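Local coordinates for protein acetylxylan esterase (Geobacillus stearothermophilus, PDB 5BN1) that removes acetyl groups from the xylose units of xylan and xylo-oligosaccharides, working as a serine esterase of the GDSL family in a donut-shaped octamer, at residues 14-19 and 89-94. The protein carries 1 engineered substitution. Sequence-based numbering, arbitrary orientation.
Sequences DSITDC and IGINDV
With chi1 at 58°, the carboxylate of Asp14 stands between its own backbone N and carbonyl carbon, while Asn92 keeps its amide beside its backbone N. CB of Asp14 consequently lies 3.5 Å from Asn92 ND2, and carboxylate and amide planes are turned 71° apart. No direct hydrogen bond joins the segments; two waters bridge them. The oxygen of each water lies 2.7 Å from Asp14 OD2, the second donating to it. The first accepts from the backbone N of Gly90 and of Asn92, the second from Ile91 N, 3.1 Å away, so a single carboxylate oxygen reaches three N-H groups at the start of helix 91-99, whose N-cap is Gly90. That helix end would probably help to stabilise a negative charge on Asp14. The other carboxylate oxygen, OD1, turns back to its own segment and caps helix 15-18: Ile16 N donates to it over 3.1 Å at 153°, on the anti side and somewhat out of the carboxylate plane. An alanine in place of Asp14 would probably leave both waters without their shared acceptor and the N-H of Ile16 without its cap, loosening the turn that carries Ser15. Ile16 CG1 makes an apolar contact with Ile91 CD1 at 3.9 Å, the two side chains crossing at about a right angle; separately, Ile89 CD1 comes within van der Waals range of Asp14 CB, at 4.2 Å.

The contact holds two inferred active-site residues of an SGNH hydrolase. Ser15, the inferred nucleophile, is hydrogen-bonded through OG to His194 NE2; Asn92, an inferred transition-state stabiliser like Gly63, donates through ND2 to Asn64 O and accepts at OD1 from Arg96. Both segments follow adjacent parallel strands, 8-13 and 84-88, at their C-terminal ends, with Ile16 touching Met88 of strand 84-88 and Leu203 of helix 197-211, and Val94 against helix 146-165.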
ATOM      1  N   ASP A  14       6.422 -25.370  13.465  1.00 12.67           N
ATOM      2  CA  ASP A  14       5.243 -24.584  13.002  1.00 13.70           C
ATOM      3  C   ASP A  14       5.433 -23.073  13.237  1.00 12.91           C
ATOM      4  O   ASP A  14       6.534 -22.630  13.297  1.00 14.75           O
ATOM      5  CB  ASP A  14       4.022 -25.204  13.649  1.00 13.71           C
ATOM      6  CG  ASP A  14       4.084 -25.211  15.110  1.00 15.35           C
ATOM      7  OD1 ASP A  14       4.729 -24.330  15.724  1.00 14.75           O
ATOM      8  OD2 ASP A  14       3.572 -26.148  15.744  1.00 15.82           O
ATOM      9  N   SER A  15       4.310 -22.381  13.405  1.00 13.95           N
ATOM     10  CA  SER A  15       4.447 -20.926  13.622  1.00 14.55           C
ATOM     11  C   SER A  15       5.266 -20.534  14.808  1.00 14.44           C
ATOM     12  O   SER A  15       5.922 -19.491  14.814  1.00 15.71           O
ATOM     13  CB  SER A  15       3.094 -20.222  13.799  1.00 15.29           C
ATOM     14  OG  SER A  15       2.377 -20.839  14.888  1.00 20.31           O
ATOM     15  N   ILE A  16       5.310 -21.326  15.844  1.00 13.77           N
ATOM     16  CA  ILE A  16       6.056 -21.005  17.093  1.00 13.47           C
ATOM     17  C   ILE A  16       7.513 -20.896  16.724  1.00 12.69           C
ATOM     18  O   ILE A  16       8.254 -20.122  17.327  1.00 13.80           O
ATOM     19  CB  ILE A  16       5.734 -22.006  18.234  1.00 12.90           C
ATOM     20  CG1 ILE A  16       4.235 -22.114  18.463  1.00 14.61           C
ATOM     21  CG2 ILE A  16       6.488 -21.559  19.507  1.00 12.97           C
ATOM     22  CD1 ILE A  16       3.499 -20.849  18.736  1.00 17.37           C
ATOM     23  N   THR A  17       7.958 -21.783  15.835  1.00 13.19           N
ATOM     24  CA  THR A  17       9.298 -21.829  15.329  1.00 13.40           C
ATOM     25  C   THR A  17       9.515 -20.719  14.280  1.00 13.94           C
ATOM     26  O   THR A  17      10.495 -19.951  14.373  1.00 14.59           O
ATOM     27  CB  THR A  17       9.701 -23.256  14.844  1.00 14.30           C
ATOM     28  OG1 THR A  17       9.554 -24.100  15.963  1.00 13.72           O
ATOM     29  CG2 THR A  17      11.150 -23.270  14.329  1.00 14.81           C
ATOM     30  N   ASP A  18       8.651 -20.672  13.275  1.00 14.67           N
ATOM     31  CA  ASP A  18       8.669 -19.727  12.135  1.00 14.85           C
ATOM     32  C   ASP A  18       8.887 -18.266  12.588  1.00 16.12           C
ATOM     33  O   ASP A  18       9.949 -17.659  12.361  1.00 17.00           O
ATOM     34  CB  ASP A  18       7.374 -19.954  11.369  1.00 14.45           C
ATOM     35  CG  ASP A  18       7.239 -19.118  10.103  1.00 16.65           C
ATOM     36  OD1 ASP A  18       7.980 -18.160   9.953  1.00 19.35           O
ATOM     37  OD2 ASP A  18       6.380 -19.441   9.263  1.00 18.07           O
ATOM     38  N   CYS A  19       7.856 -17.774  13.317  1.00 17.16           N
ATOM     39  CA  CYS A  19       7.871 -16.406  13.853  1.00 17.89           C
ATOM     40  C   CYS A  19       8.263 -15.407  12.740  1.00 18.28           C
ATOM     41  O   CYS A  19       9.011 -14.472  13.047  1.00 18.92           O
ATOM     42  CB  CYS A  19       8.708 -16.238  15.008  1.00 17.56           C
ATOM     43  SG  CYS A  19       8.006 -17.067  16.438  1.00 23.71           S
ATOM     44  N   ILE A  89       6.942 -29.898  17.043  1.00 12.36           N
ATOM     45  CA  ILE A  89       5.756 -30.136  16.206  1.00 11.49           C
ATOM     46  C   ILE A  89       4.730 -30.916  16.991  1.00 12.95           C
ATOM     47  O   ILE A  89       5.024 -31.642  17.961  1.00 11.83           O
ATOM     48  CB  ILE A  89       6.123 -30.849  14.907  1.00 11.78           C
ATOM     49  CG1 ILE A  89       5.095 -30.653  13.774  1.00 13.00           C
ATOM     50  CG2 ILE A  89       6.445 -32.364  15.218  1.00 13.02           C
ATOM     51  CD1 ILE A  89       5.171 -29.243  13.156  1.00 13.84           C
ATOM     52  N   GLY A  90       3.460 -30.661  16.666  1.00 13.09           N
ATOM     53  CA  GLY A  90       2.285 -31.296  17.357  1.00 12.21           C
ATOM     54  C   GLY A  90       1.190 -30.351  17.744  1.00 11.66           C
ATOM     55  O   GLY A  90       0.078 -30.765  17.914  1.00 11.72           O
ATOM     56  N   ILE A  91       1.510 -29.044  17.922  1.00 11.22           N
ATOM     57  CA  ILE A  91       0.444 -28.136  18.253  1.00 11.89           C
ATOM     58  C   ILE A  91      -0.702 -28.171  17.255  1.00 10.24           C
ATOM     59  O   ILE A  91      -1.856 -28.251  17.658  1.00 11.62           O
ATOM     60  CB  ILE A  91       0.972 -26.713  18.429  1.00 12.11           C
ATOM     61  CG1 ILE A  91       1.761 -26.596  19.720  1.00 13.80           C
ATOM     62  CG2 ILE A  91      -0.207 -25.692  18.483  1.00 14.21           C
ATOM     63  CD1 ILE A  91       2.543 -25.310  19.929  1.00 15.86           C
ATOM     64  N   ASN A  92      -0.407 -28.133  15.959  1.00 12.05           N
ATOM     65  CA  ASN A  92      -1.423 -28.081  14.937  1.00 12.75           C
ATOM     66  C   ASN A  92      -2.090 -29.459  14.761  1.00 11.65           C
ATOM     67  O   ASN A  92      -3.283 -29.569  14.547  1.00 11.43           O
ATOM     68  CB  ASN A  92      -0.915 -27.562  13.670  1.00 12.19           C
ATOM     69  CG  ASN A  92      -0.556 -26.097  13.790  1.00 13.90           C
ATOM     70  OD1 ASN A  92      -1.436 -25.305  14.213  1.00 16.14           O
ATOM     71  ND2 ASN A  92       0.559 -25.712  13.367  1.00 13.62           N
ATOM     72  N   ASP A  93      -1.258 -30.518  14.892  1.00 12.07           N
ATOM     73  CA  ASP A  93      -1.732 -31.894  14.829  1.00 11.84           C
ATOM     74  C   ASP A  93      -2.895 -32.097  15.757  1.00 12.26           C
ATOM     75  O   ASP A  93      -3.872 -32.806  15.431  1.00 13.05           O
ATOM     76  CB  ASP A  93      -0.578 -32.809  15.157  1.00 11.65           C
ATOM     77  CG  ASP A  93       0.663 -32.533  14.361  1.00 14.32           C
ATOM     78  OD1 ASP A  93       1.240 -31.369  14.444  1.00 12.43           O
ATOM     79  OD2 ASP A  93       1.189 -33.391  13.592  1.00 13.42           O
ATOM     80  N   VAL A  94      -2.828 -31.529  16.954  1.00 10.95           N
ATOM     81  CA  VAL A  94      -3.796 -31.508  17.987  1.00 10.77           C
ATOM     82  C   VAL A  94      -4.877 -30.451  17.698  1.00 11.17           C
ATOM     83  O   VAL A  94      -6.059 -30.717  17.805  1.00 11.47           O
ATOM     84  CB  VAL A  94      -3.154 -31.308  19.348  1.00 10.32           C
ATOM     85  CG1 VAL A  94      -4.168 -31.158  20.405  1.00 11.39           C
ATOM     86  CG2 VAL A  94      -2.214 -32.508  19.661  1.00 10.84           C
TER
HETATM   87  O   HOH W   1       2.392 -28.457  14.915  1.00 13.57           O
HETATM   88  O   HOH W   2       4.277 -27.718  17.872  1.00 14.13           O